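Local coordinates for porphyranase B (Zobellia galactanivorans, PDB 3JUU), which hydrolyses the sulfated polysaccharide porphyran at the (1->4) linkages between beta-D-galactopyranose and alpha-L-galactopyranose-6-sulfate, at residues A[34-39]-A[269-274]; A[110-115]-A[265-270]; A[123-128]-A[236-241]; A[200-205]-A[217-222]. One frame throughout, in Å; residues are numbered along the deposited sequence.

Contact 1 of 4, residues A[34-39]-A[269-274]; sequences SDEFEG and WVRSWQ. With SO4 (sulfate ion), chain D.
Glu36 meets Arg271 in a side-on salt bridge, each carboxylate oxygen taking one nitrogen. NE of Arg271 lies 2.7 Å from OE2 of Glu36, on the syn lone pair of that oxygen, while NH2 of Arg271 lies 3.0 Å from OE1 of Glu36. The two flat groups are nearly coplanar, 30° apart, and a bend at chi2 (-60°) turns CD of Glu36 toward the guanidinium of Arg271. A water donates to both Glu36 OE2 and Val270 O, tying the carboxylate to the backbone. The guanidinium lies over the indole of Trp269, NH1 above the ring centre; NH1 and NH2 of Arg271, Trp269 NE1 and His13 NE2 all hold a sulfate ion, probably from the crystallisation liquor. The Glu36 carboxylate and the sulfate would probably together balance the charge of Arg271.

Ser34 suits its place because one small hydroxyl serves two backbones: OG accepts from Ser272 N at 2.8 Å and donates to Ile30 O. Between these two polar contacts Val270 pairs with Asp35, with Asp35 N to Val270 O at 2.8 Å and Val270 N to Asp35 O at 3.0 Å. Val270 CG2 also touches CE2 of Phe37 at 4.0 Å, a branched residue against a buried ring. Phe37 has its N bound by OD1 of Asp35 at 2.8 Å, closing an Asx turn. Asp35-Val270 is a single antiparallel bridge, and with the side-chain bonds around it the loop docks on strand 264-276 of the GH16 jelly-roll beta-sandwich.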
# COMPACT_ATOMS: atom_id res chain seq x y z
N SER A 34 9.31 9.72 -4.03
CA SER A 34 8.70 10.56 -3.04
C SER A 34 7.86 11.64 -3.74
O SER A 34 8.22 12.07 -4.82
CB SER A 34 9.76 11.22 -2.14
OG SER A 34 10.58 10.20 -1.53
N ASP A 35 6.77 12.05 -3.13
CA ASP A 35 5.87 13.06 -3.76
C ASP A 35 5.00 13.66 -2.69
O ASP A 35 4.42 12.95 -1.83
CB ASP A 35 5.01 12.41 -4.86
CG ASP A 35 4.63 13.40 -6.00
OD1 ASP A 35 4.48 14.59 -5.68
OD2 ASP A 35 4.43 12.93 -7.15
N GLU A 36 4.92 15.01 -2.70
CA GLU A 36 4.02 15.75 -1.80
C GLU A 36 2.67 15.94 -2.51
O GLU A 36 1.70 16.31 -1.86
CB GLU A 36 4.62 17.14 -1.47
CG GLU A 36 5.90 17.08 -0.67
CD GLU A 36 5.70 16.37 0.67
OE1 GLU A 36 4.78 16.74 1.42
OE2 GLU A 36 6.48 15.44 0.98
N PHE A 37 2.62 15.62 -3.80
CA PHE A 37 1.32 15.65 -4.57
C PHE A 37 0.72 17.06 -4.65
O PHE A 37 -0.52 17.22 -4.58
CB PHE A 37 0.27 14.68 -3.99
CG PHE A 37 0.75 13.28 -4.00
CD1 PHE A 37 1.03 12.63 -5.20
CD2 PHE A 37 0.92 12.59 -2.78
CE1 PHE A 37 1.51 11.31 -5.21
CE2 PHE A 37 1.42 11.26 -2.82
CZ PHE A 37 1.69 10.63 -4.02
N GLU A 38 1.62 18.03 -4.87
CA GLU A 38 1.21 19.44 -5.06
C GLU A 38 0.82 19.55 -6.52
O GLU A 38 1.27 18.76 -7.34
CB GLU A 38 2.39 20.38 -4.71
CG GLU A 38 2.61 20.58 -3.22
CD GLU A 38 1.44 21.24 -2.50
OE1 GLU A 38 1.44 21.21 -1.27
OE2 GLU A 38 0.51 21.81 -3.13
N GLY A 39 -0.00 20.52 -6.86
CA GLY A 39 -0.34 20.67 -8.27
C GLY A 39 -1.72 20.10 -8.61
O GLY A 39 -2.53 19.78 -7.71
N TRP A 269 1.05 12.60 1.44
CA TRP A 269 2.36 12.55 0.89
C TRP A 269 2.86 11.12 0.96
O TRP A 269 2.28 10.33 1.76
CB TRP A 269 3.31 13.50 1.65
CG TRP A 269 3.21 13.52 3.15
CD1 TRP A 269 2.63 14.51 3.93
CD2 TRP A 269 3.84 12.59 4.10
NE1 TRP A 269 2.84 14.23 5.26
CE2 TRP A 269 3.53 13.05 5.39
CE3 TRP A 269 4.57 11.38 3.96
CZ2 TRP A 269 3.94 12.36 6.58
CZ3 TRP A 269 4.97 10.69 5.14
CH2 TRP A 269 4.67 11.19 6.42
N VAL A 270 3.86 10.82 0.14
CA VAL A 270 4.65 9.56 0.24
C VAL A 270 6.10 9.97 0.24
O VAL A 270 6.54 10.74 -0.64
CB VAL A 270 4.40 8.64 -0.95
CG1 VAL A 270 5.39 7.43 -0.93
CG2 VAL A 270 3.00 8.09 -0.90
N ARG A 271 6.87 9.48 1.22
CA ARG A 271 8.29 9.89 1.30
C ARG A 271 9.07 8.64 1.50
O ARG A 271 8.77 7.85 2.42
CB ARG A 271 8.46 10.86 2.53
CG ARG A 271 7.62 12.14 2.33
CD ARG A 271 7.68 13.06 3.56
NE ARG A 271 6.89 14.29 3.37
CZ ARG A 271 6.47 15.04 4.37
NH1 ARG A 271 6.69 14.63 5.64
NH2 ARG A 271 5.72 16.12 4.15
N SER A 272 10.11 8.49 0.69
CA SER A 272 10.96 7.32 0.69
C SER A 272 12.40 7.80 0.95
O SER A 272 12.79 8.87 0.47
CB SER A 272 10.85 6.71 -0.69
OG SER A 272 9.51 6.29 -0.95
N TRP A 273 13.15 7.04 1.74
CA TRP A 273 14.44 7.53 2.28
C TRP A 273 15.42 6.39 2.32
O TRP A 273 15.05 5.23 2.53
CB TRP A 273 14.28 8.04 3.73
CG TRP A 273 13.12 8.99 4.04
CD1 TRP A 273 11.76 8.67 4.27
CD2 TRP A 273 13.21 10.39 4.21
NE1 TRP A 273 11.04 9.80 4.54
CE2 TRP A 273 11.91 10.88 4.53
CE3 TRP A 273 14.30 11.33 4.11
CZ2 TRP A 273 11.64 12.24 4.76
CZ3 TRP A 273 14.03 12.67 4.33
CH2 TRP A 273 12.71 13.12 4.66
N GLN A 274 16.70 6.72 2.10
CA GLN A 274 17.82 5.83 2.35
C GLN A 274 18.57 6.35 3.60
O GLN A 274 18.60 7.57 3.89
CB GLN A 274 18.82 5.92 1.21
CG GLN A 274 18.48 5.18 -0.03
CD GLN A 274 19.50 5.48 -1.14
OE1 GLN A 274 20.26 6.45 -1.04
NE2 GLN A 274 19.55 4.63 -2.17
S SO4 D . 4.22 17.14 7.21
O1 SO4 D . 4.40 18.17 8.23
O2 SO4 D . 4.30 17.76 5.88
O3 SO4 D . 5.29 16.15 7.38
O4 SO4 D . 2.89 16.51 7.41
O HOH W 1 7.61 13.75 -0.67

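Contact 2 of 4, residues A[110-115]-A[265-270]; sequences YECEMK and TTYNWV. With SO4 (sulfate ion), chain D.
Glu113 lies across the indole of Trp269 and ends on the amide of Asn268. Its CB sits over the five-membered ring, 3.9 Å from the centroid and 23° off the normal, a CH-pi contact displaced toward CE2. CG, anti to the backbone N (chi1 -176°), carries the chain toward Asn268, and CD comes about equally near to ND2 of Asn268 and NE1 of Trp269. At the tip, OE1 of Glu113 accepts from ND2 of Asn268 at 2.9 Å; the oxygen lies in the plane of the amide, yet the donor stands above the carboxylate plane. A water donates to the same OE1 at 2.7 Å. Glutamate thus joins a methylene that suits an aromatic face to an acid that suits an amide, just where the second strand bends sharply at Asn268, whose N is bound by Glu113 O at 2.8 Å.

On the other side of the strand, CG of Met114 lies over one face of the Tyr267 ring, 3.5 Å from CE1, and SG of Cys112 meets the edge of that ring, both apolar enough for a buried face. Tyr267 OH finds Thr124 O. Strand 108-115 runs between strands 264-276 and 202-210 and is antiparallel to both, while residues of strands 122-128 and 237-242 pack against the side bearing Cys112, Met114 and Tyr267.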
# COMPACT_ATOMS: atom_id res chain seq x y z
N TYR A 110 10.09 3.90 4.28
CA TYR A 110 9.03 4.29 3.34
C TYR A 110 7.86 4.60 4.14
O TYR A 110 7.39 3.73 4.94
CB TYR A 110 8.69 3.09 2.41
CG TYR A 110 9.89 2.70 1.59
CD1 TYR A 110 10.04 3.25 0.30
CD2 TYR A 110 10.88 1.82 2.08
CE1 TYR A 110 11.17 2.93 -0.47
CE2 TYR A 110 11.96 1.53 1.34
CZ TYR A 110 12.12 2.09 0.06
OH TYR A 110 13.22 1.76 -0.72
N GLU A 111 7.30 5.81 3.95
CA GLU A 111 6.20 6.21 4.80
C GLU A 111 5.16 7.00 3.99
O GLU A 111 5.51 7.63 3.00
CB GLU A 111 6.70 7.09 5.96
CG GLU A 111 7.73 8.17 5.49
CD GLU A 111 8.02 9.24 6.50
OE1 GLU A 111 7.57 9.11 7.66
OE2 GLU A 111 8.64 10.27 6.06
N CYS A 112 3.88 6.97 4.40
CA CYS A 112 2.89 7.86 3.81
C CYS A 112 1.96 8.35 4.91
O CYS A 112 1.90 7.78 6.02
CB CYS A 112 2.11 7.10 2.69
SG CYS A 112 0.79 5.99 3.38
N GLU A 113 1.21 9.44 4.65
CA GLU A 113 0.20 9.87 5.54
C GLU A 113 -1.13 9.65 4.83
O GLU A 113 -1.36 10.30 3.79
CB GLU A 113 0.37 11.39 5.90
CG GLU A 113 -0.64 11.85 6.93
CD GLU A 113 -0.31 13.24 7.43
OE1 GLU A 113 -0.41 14.19 6.66
OE2 GLU A 113 0.13 13.36 8.57
N MET A 114 -1.98 8.78 5.38
CA MET A 114 -3.15 8.33 4.61
C MET A 114 -4.38 8.36 5.51
O MET A 114 -4.31 7.98 6.72
CB MET A 114 -2.87 6.90 4.04
CG MET A 114 -3.98 6.26 3.16
SD MET A 114 -3.92 4.42 3.01
CE MET A 114 -5.02 5.00 4.18
N LYS A 115 -5.50 8.73 4.91
CA LYS A 115 -6.79 8.50 5.55
C LYS A 115 -7.56 7.54 4.65
O LYS A 115 -7.65 7.75 3.41
CB LYS A 115 -7.55 9.84 5.74
CG LYS A 115 -8.98 9.66 6.16
CD LYS A 115 -9.81 10.99 6.13
CE LYS A 115 -9.53 11.91 7.21
NZ LYS A 115 -10.36 13.15 6.87
N THR A 265 -9.77 7.62 -0.75
CA THR A 265 -8.59 7.34 0.11
C THR A 265 -7.64 8.48 -0.19
O THR A 265 -7.37 8.74 -1.35
CB THR A 265 -7.96 5.97 -0.33
OG1 THR A 265 -8.94 4.94 -0.08
CG2 THR A 265 -6.68 5.76 0.54
N THR A 266 -7.19 9.20 0.83
CA THR A 266 -6.37 10.40 0.58
C THR A 266 -4.95 10.19 1.16
O THR A 266 -4.86 9.80 2.33
CB THR A 266 -7.02 11.60 1.29
OG1 THR A 266 -8.40 11.77 0.83
CG2 THR A 266 -6.17 12.90 1.06
N TYR A 267 -3.92 10.41 0.35
CA TYR A 267 -2.53 10.34 0.80
C TYR A 267 -2.02 11.76 0.74
O TYR A 267 -1.95 12.32 -0.36
CB TYR A 267 -1.70 9.47 -0.13
CG TYR A 267 -2.26 8.05 -0.32
CD1 TYR A 267 -1.68 6.96 0.36
CD2 TYR A 267 -3.35 7.80 -1.17
CE1 TYR A 267 -2.19 5.63 0.16
CE2 TYR A 267 -3.87 6.51 -1.35
CZ TYR A 267 -3.29 5.44 -0.68
OH TYR A 267 -3.77 4.17 -0.85
N ASN A 268 -1.71 12.36 1.90
CA ASN A 268 -1.08 13.71 1.90
C ASN A 268 0.33 13.72 1.31
O ASN A 268 0.75 14.69 0.68
CB ASN A 268 -1.13 14.39 3.28
CG ASN A 268 -2.51 14.75 3.70
OD1 ASN A 268 -3.41 14.94 2.86
ND2 ASN A 268 -2.72 14.88 5.02
N TRP A 269 1.05 12.60 1.44
CA TRP A 269 2.36 12.55 0.89
C TRP A 269 2.86 11.12 0.96
O TRP A 269 2.28 10.33 1.76
CB TRP A 269 3.31 13.50 1.65
CG TRP A 269 3.21 13.52 3.15
CD1 TRP A 269 2.63 14.51 3.93
CD2 TRP A 269 3.84 12.59 4.10
NE1 TRP A 269 2.84 14.23 5.26
CE2 TRP A 269 3.53 13.05 5.39
CE3 TRP A 269 4.57 11.38 3.96
CZ2 TRP A 269 3.94 12.36 6.58
CZ3 TRP A 269 4.97 10.69 5.14
CH2 TRP A 269 4.67 11.19 6.42
N VAL A 270 3.86 10.82 0.14
CA VAL A 270 4.65 9.56 0.24
C VAL A 270 6.10 9.97 0.24
O VAL A 270 6.54 10.74 -0.64
CB VAL A 270 4.40 8.64 -0.95
CG1 VAL A 270 5.39 7.43 -0.93
CG2 VAL A 270 3.00 8.09 -0.90
S SO4 D . 4.22 17.14 7.21
O1 SO4 D . 4.40 18.17 8.23
O2 SO4 D . 4.30 17.76 5.88
O3 SO4 D . 5.29 16.15 7.38
O4 SO4 D . 2.89 16.51 7.41
O HOH W 2 0.78 16.58 6.74

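Contact 3 of 4, residues A[123-128]-A[236-241]; sequences STFWLI and MYLRMV
Backbone hydrogen bonds join Trp126 to Arg239 and Ile128 to Tyr237 as antiparallel hydrogen-bonded pairs, with Leu127 and Leu238 the non-hydrogen-bonded pair between them. Arg239 N reaches Trp126 O at 2.8 Å, and Tyr237 N likewise reaches Ile128 O.

Among side-chain hydrogen bonds, Thr124 OG1 donates to Val241 O at 2.7 Å and also receives a weak bond from NE1 of Trp126, so a threonine hydroxyl links the strand partner to the indole. Arg239 spreads its guanidinium over several acceptors: NH1 reaches Leu238 O at 2.9 Å, NH2 forms a salt bridge with Glu130, and NE pairs with a bound MES sulfonate, probably from the crystallisation liquor.

In the GH16 jelly roll, the face of Trp126 and Arg239 looks to the catalytic side: Trp126 packs beside Glu143, very probably the catalytic nucleophile, and the nearest atom of a glycerol is about 3 Å from the Trp126 side chain.

The aromatic contact is a CH-pi one. CB of Arg239 sits 3.4 Å from the centroid of the five-membered ring of Trp126, 13° off the normal, so the arginine spends its aliphatic part on the broad indole. CG of Trp126 occupies the crowded position between backbone N and carbonyl carbon (chi1 51°), which starts the indole back toward the partner strand. CG2 of Ile128 covers one face of the guanidinium, 3.6 Å from NE of Arg239.

Apolar packing fills the opposite face, where CD2 of Leu238 touches CD2 of Leu127 at 3.7 Å and CE1 of Phe125 at 3.8 Å, while CG of Met240 approaches CD1 of Phe125 near the plane of its ring.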
# COMPACT_ATOMS: atom_id res chain seq x y z
N SER A 123 -7.89 0.46 1.30
CA SER A 123 -6.96 1.60 1.24
C SER A 123 -5.59 1.08 1.66
O SER A 123 -5.50 0.52 2.74
CB SER A 123 -7.38 2.64 2.27
OG SER A 123 -8.65 3.18 1.93
N THR A 124 -4.58 1.13 0.77
CA THR A 124 -3.37 0.35 1.00
C THR A 124 -2.13 1.13 0.68
O THR A 124 -2.14 2.13 -0.13
CB THR A 124 -3.37 -0.95 0.14
OG1 THR A 124 -3.24 -0.62 -1.26
CG2 THR A 124 -4.69 -1.80 0.34
N PHE A 125 -1.03 0.66 1.24
CA PHE A 125 0.28 1.27 0.96
C PHE A 125 1.29 0.11 1.14
O PHE A 125 1.27 -0.52 2.23
CB PHE A 125 0.56 2.31 2.05
CG PHE A 125 1.89 3.01 1.90
CD1 PHE A 125 2.31 3.55 0.65
CD2 PHE A 125 2.78 3.13 3.00
CE1 PHE A 125 3.56 4.21 0.54
CE2 PHE A 125 4.03 3.80 2.90
CZ PHE A 125 4.45 4.30 1.68
N TRP A 126 2.06 -0.20 0.09
CA TRP A 126 2.85 -1.46 0.08
C TRP A 126 3.97 -1.42 -0.94
O TRP A 126 4.04 -0.44 -1.75
CB TRP A 126 1.97 -2.72 -0.04
CG TRP A 126 0.92 -2.73 -1.19
CD1 TRP A 126 -0.21 -1.95 -1.24
CD2 TRP A 126 0.94 -3.52 -2.39
NE1 TRP A 126 -0.92 -2.26 -2.41
CE2 TRP A 126 -0.25 -3.22 -3.11
CE3 TRP A 126 1.80 -4.53 -2.88
CZ2 TRP A 126 -0.56 -3.78 -4.38
CZ3 TRP A 126 1.49 -5.15 -4.12
CH2 TRP A 126 0.28 -4.78 -4.87
N LEU A 127 4.81 -2.46 -0.91
CA LEU A 127 5.97 -2.58 -1.81
C LEU A 127 5.88 -3.95 -2.40
O LEU A 127 5.51 -4.90 -1.69
CB LEU A 127 7.30 -2.53 -0.95
CG LEU A 127 7.63 -1.08 -0.50
CD1 LEU A 127 8.49 -0.99 0.80
CD2 LEU A 127 8.36 -0.39 -1.66
N ILE A 128 6.27 -4.11 -3.66
CA ILE A 128 6.38 -5.47 -4.21
C ILE A 128 7.53 -5.44 -5.21
O ILE A 128 7.81 -4.41 -5.81
CB ILE A 128 4.96 -5.95 -4.80
CG1 ILE A 128 4.98 -7.43 -5.18
CG2 ILE A 128 4.58 -5.06 -6.05
CD1 ILE A 128 3.67 -8.02 -5.51
N MET A 236 12.24 -3.27 -4.92
CA MET A 236 10.78 -3.23 -4.83
C MET A 236 10.25 -1.86 -5.21
O MET A 236 10.99 -0.89 -5.23
CB MET A 236 10.28 -3.63 -3.43
CG MET A 236 10.41 -5.15 -3.25
SD MET A 236 9.36 -5.82 -1.91
CE MET A 236 10.30 -5.51 -0.46
N TYR A 237 8.95 -1.80 -5.54
CA TYR A 237 8.26 -0.61 -6.09
C TYR A 237 7.09 -0.33 -5.23
O TYR A 237 6.46 -1.32 -4.76
CB TYR A 237 7.75 -0.90 -7.53
CG TYR A 237 8.92 -1.25 -8.47
CD1 TYR A 237 9.54 -0.25 -9.29
CD2 TYR A 237 9.50 -2.56 -8.45
CE1 TYR A 237 10.65 -0.58 -10.14
CE2 TYR A 237 10.61 -2.88 -9.27
CZ TYR A 237 11.17 -1.86 -10.09
OH TYR A 237 12.27 -2.18 -10.88
N LEU A 238 6.77 0.97 -5.07
CA LEU A 238 5.66 1.40 -4.22
C LEU A 238 4.30 1.17 -4.89
O LEU A 238 4.18 1.12 -6.17
CB LEU A 238 5.77 2.88 -3.86
CG LEU A 238 6.88 3.19 -2.84
CD1 LEU A 238 7.19 4.71 -2.87
CD2 LEU A 238 6.52 2.76 -1.42
N ARG A 239 3.32 0.97 -4.04
CA ARG A 239 1.94 0.78 -4.48
C ARG A 239 1.02 1.55 -3.54
O ARG A 239 1.10 1.40 -2.30
CB ARG A 239 1.52 -0.68 -4.36
CG ARG A 239 2.33 -1.65 -5.24
CD ARG A 239 1.79 -1.57 -6.73
NE ARG A 239 2.55 -2.48 -7.59
CZ ARG A 239 3.63 -2.14 -8.30
NH1 ARG A 239 4.18 -0.97 -8.17
NH2 ARG A 239 4.15 -3.06 -9.13
N MET A 240 0.06 2.31 -4.12
CA MET A 240 -1.06 2.86 -3.35
C MET A 240 -2.31 2.43 -4.16
O MET A 240 -2.52 2.86 -5.32
CB MET A 240 -0.95 4.42 -3.28
CG MET A 240 0.21 4.93 -2.35
SD MET A 240 1.75 5.05 -3.43
CE MET A 240 1.53 6.55 -4.40
N VAL A 241 -3.13 1.57 -3.56
CA VAL A 241 -4.13 0.84 -4.36
C VAL A 241 -5.42 0.80 -3.59
O VAL A 241 -5.44 0.60 -2.34
CB VAL A 241 -3.64 -0.61 -4.71
CG1 VAL A 241 -4.80 -1.51 -5.29
CG2 VAL A 241 -2.41 -0.53 -5.70

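Contact 4 of 4, residues A[200-205]-A[217-222]; sequences DFHVYG and FLDGKM
Asp219 grips both the ring and the backbone of the neighbouring strand from within a turn. It is the second residue of a type I' beta turn, Leu218 to Lys221, whose hairpin joins strands 213-218 and 221-226, and it has the positive phi (53°) that this turn requires, as does Gly220, a residue at ease there. OD2 of Asp219 accepts from ND1 of His202 at 2.8 Å with its syn lone pair, lying in the plane of the imidazole. OD1 of Asp219 meanwhile takes the N of Val203, also at 2.8 Å, and Val203 O receives Asp219 N in return. Two bonds thus fix the carboxylate, nearly coplanar with the ring, and its charge would probably favour a proton on ND1.

Beyond the turn the strands pair as an antiparallel ladder: Gly205, which has no side chain, faces Phe217, and the two exchange N-H...O bonds. On the other face CD1 of Leu218 lies beside the Tyr204 ring, 3.8 Å from CE1, an apolar branch against an aromatic ring. A water bridges the turn to the neighbouring strand, donating to Val203 O at 3.0 Å and accepting from N of Gly220 at 3.0 Å.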
# COMPACT_ATOMS: atom_id res chain seq x y z
N ASP A 200 -9.28 9.44 10.64
CA ASP A 200 -8.14 10.36 10.81
C ASP A 200 -7.08 9.99 9.84
O ASP A 200 -7.00 8.80 9.42
CB ASP A 200 -7.56 10.17 12.23
CG ASP A 200 -8.62 10.27 13.34
OD1 ASP A 200 -9.01 11.42 13.60
OD2 ASP A 200 -9.04 9.20 13.95
N PHE A 201 -6.20 10.95 9.53
CA PHE A 201 -4.94 10.59 8.90
C PHE A 201 -4.03 9.82 9.90
O PHE A 201 -4.04 10.11 11.09
CB PHE A 201 -4.18 11.81 8.37
CG PHE A 201 -4.79 12.37 7.12
CD1 PHE A 201 -4.43 11.85 5.89
CD2 PHE A 201 -5.76 13.37 7.20
CE1 PHE A 201 -5.01 12.31 4.68
CE2 PHE A 201 -6.35 13.86 6.01
CZ PHE A 201 -5.98 13.31 4.76
N HIS A 202 -3.24 8.88 9.37
CA HIS A 202 -2.17 8.26 10.16
C HIS A 202 -0.95 8.21 9.29
O HIS A 202 -1.02 8.19 8.05
CB HIS A 202 -2.61 6.83 10.64
CG HIS A 202 -3.70 6.84 11.67
ND1 HIS A 202 -3.44 6.98 13.03
CD2 HIS A 202 -5.05 6.76 11.55
CE1 HIS A 202 -4.60 6.93 13.70
NE2 HIS A 202 -5.58 6.81 12.82
N VAL A 203 0.21 8.16 9.94
CA VAL A 203 1.42 7.98 9.22
C VAL A 203 1.82 6.51 9.28
O VAL A 203 2.10 6.00 10.34
CB VAL A 203 2.56 8.86 9.74
CG1 VAL A 203 3.84 8.53 8.94
CG2 VAL A 203 2.21 10.39 9.51
N TYR A 204 1.85 5.83 8.13
CA TYR A 204 2.20 4.40 8.12
C TYR A 204 3.61 4.31 7.54
O TYR A 204 3.86 4.79 6.42
CB TYR A 204 1.21 3.66 7.17
CG TYR A 204 -0.22 3.75 7.62
CD1 TYR A 204 -0.66 2.99 8.75
CD2 TYR A 204 -1.17 4.62 6.99
CE1 TYR A 204 -1.97 3.07 9.22
CE2 TYR A 204 -2.49 4.71 7.48
CZ TYR A 204 -2.89 3.94 8.59
OH TYR A 204 -4.21 3.94 9.02
N GLY A 205 4.51 3.61 8.26
CA GLY A 205 5.91 3.57 7.84
C GLY A 205 6.50 2.17 8.00
O GLY A 205 6.05 1.39 8.83
N PHE A 217 6.19 1.15 11.64
CA PHE A 217 5.93 2.32 12.51
C PHE A 217 4.55 2.84 12.22
O PHE A 217 4.07 2.86 11.04
CB PHE A 217 6.89 3.46 12.11
CG PHE A 217 8.28 3.24 12.61
CD1 PHE A 217 8.71 3.93 13.73
CD2 PHE A 217 9.14 2.26 11.98
CE1 PHE A 217 9.99 3.72 14.26
CE2 PHE A 217 10.46 2.08 12.48
CZ PHE A 217 10.83 2.80 13.64
N LEU A 218 3.94 3.34 13.26
CA LEU A 218 2.59 4.01 13.19
C LEU A 218 2.66 5.33 13.90
O LEU A 218 3.06 5.38 15.08
CB LEU A 218 1.48 3.11 13.83
CG LEU A 218 0.10 3.72 13.93
CD1 LEU A 218 -0.42 4.16 12.46
CD2 LEU A 218 -0.88 2.80 14.75
N ASP A 219 2.35 6.42 13.17
CA ASP A 219 2.31 7.80 13.74
C ASP A 219 3.64 8.09 14.46
O ASP A 219 3.65 8.61 15.58
CB ASP A 219 1.12 7.93 14.68
CG ASP A 219 -0.19 7.72 13.93
OD1 ASP A 219 -0.19 8.16 12.74
OD2 ASP A 219 -1.13 7.16 14.54
N GLY A 220 4.72 7.63 13.82
CA GLY A 220 6.05 7.97 14.28
C GLY A 220 6.54 7.13 15.41
O GLY A 220 7.56 7.46 16.05
N LYS A 221 5.88 6.02 15.66
CA LYS A 221 6.29 5.11 16.76
C LYS A 221 6.48 3.68 16.28
O LYS A 221 5.60 3.13 15.59
CB LYS A 221 5.22 5.11 17.86
CG LYS A 221 5.12 6.42 18.65
CD LYS A 221 3.83 6.50 19.53
CE LYS A 221 2.66 7.01 18.65
NZ LYS A 221 1.24 6.50 18.93
N MET A 222 7.57 3.04 16.71
CA MET A 222 7.81 1.66 16.29
C MET A 222 6.73 0.75 16.87
O MET A 222 6.45 0.83 18.10
CB MET A 222 9.16 1.18 16.83
CG MET A 222 9.43 -0.25 16.40
SD MET A 222 10.98 -0.86 17.10
CE MET A 222 10.86 -2.67 16.78
O HOH W 3 4.96 6.20 11.24

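Overall arrangement
Contacts 1 and 2 share Trp269 and Val270 and meet around the sulfate ion, their centres about 9 Å apart; Glu111 reaches NE1 of Trp273 in contact 1. Contact 4 continues the same sheet outward from strand 108-115 through strands 202-210 and 213-218; Cys112 O lies 2.9 Å from Tyr204 N. Contact 3, whose centre is about 3 Å from that of the chain, packs against the other face of contact 2: Thr265 OG1 lies 2.7 Å from Ser123 OG, and Tyr267 CE1 touches Met240 CG. Contact 3 is nearest the active site, the nearest side-chain atoms of Thr124 and Glu243, and of Trp126 and Glu143, being about 4 Å apart; contact 1 is distant from it.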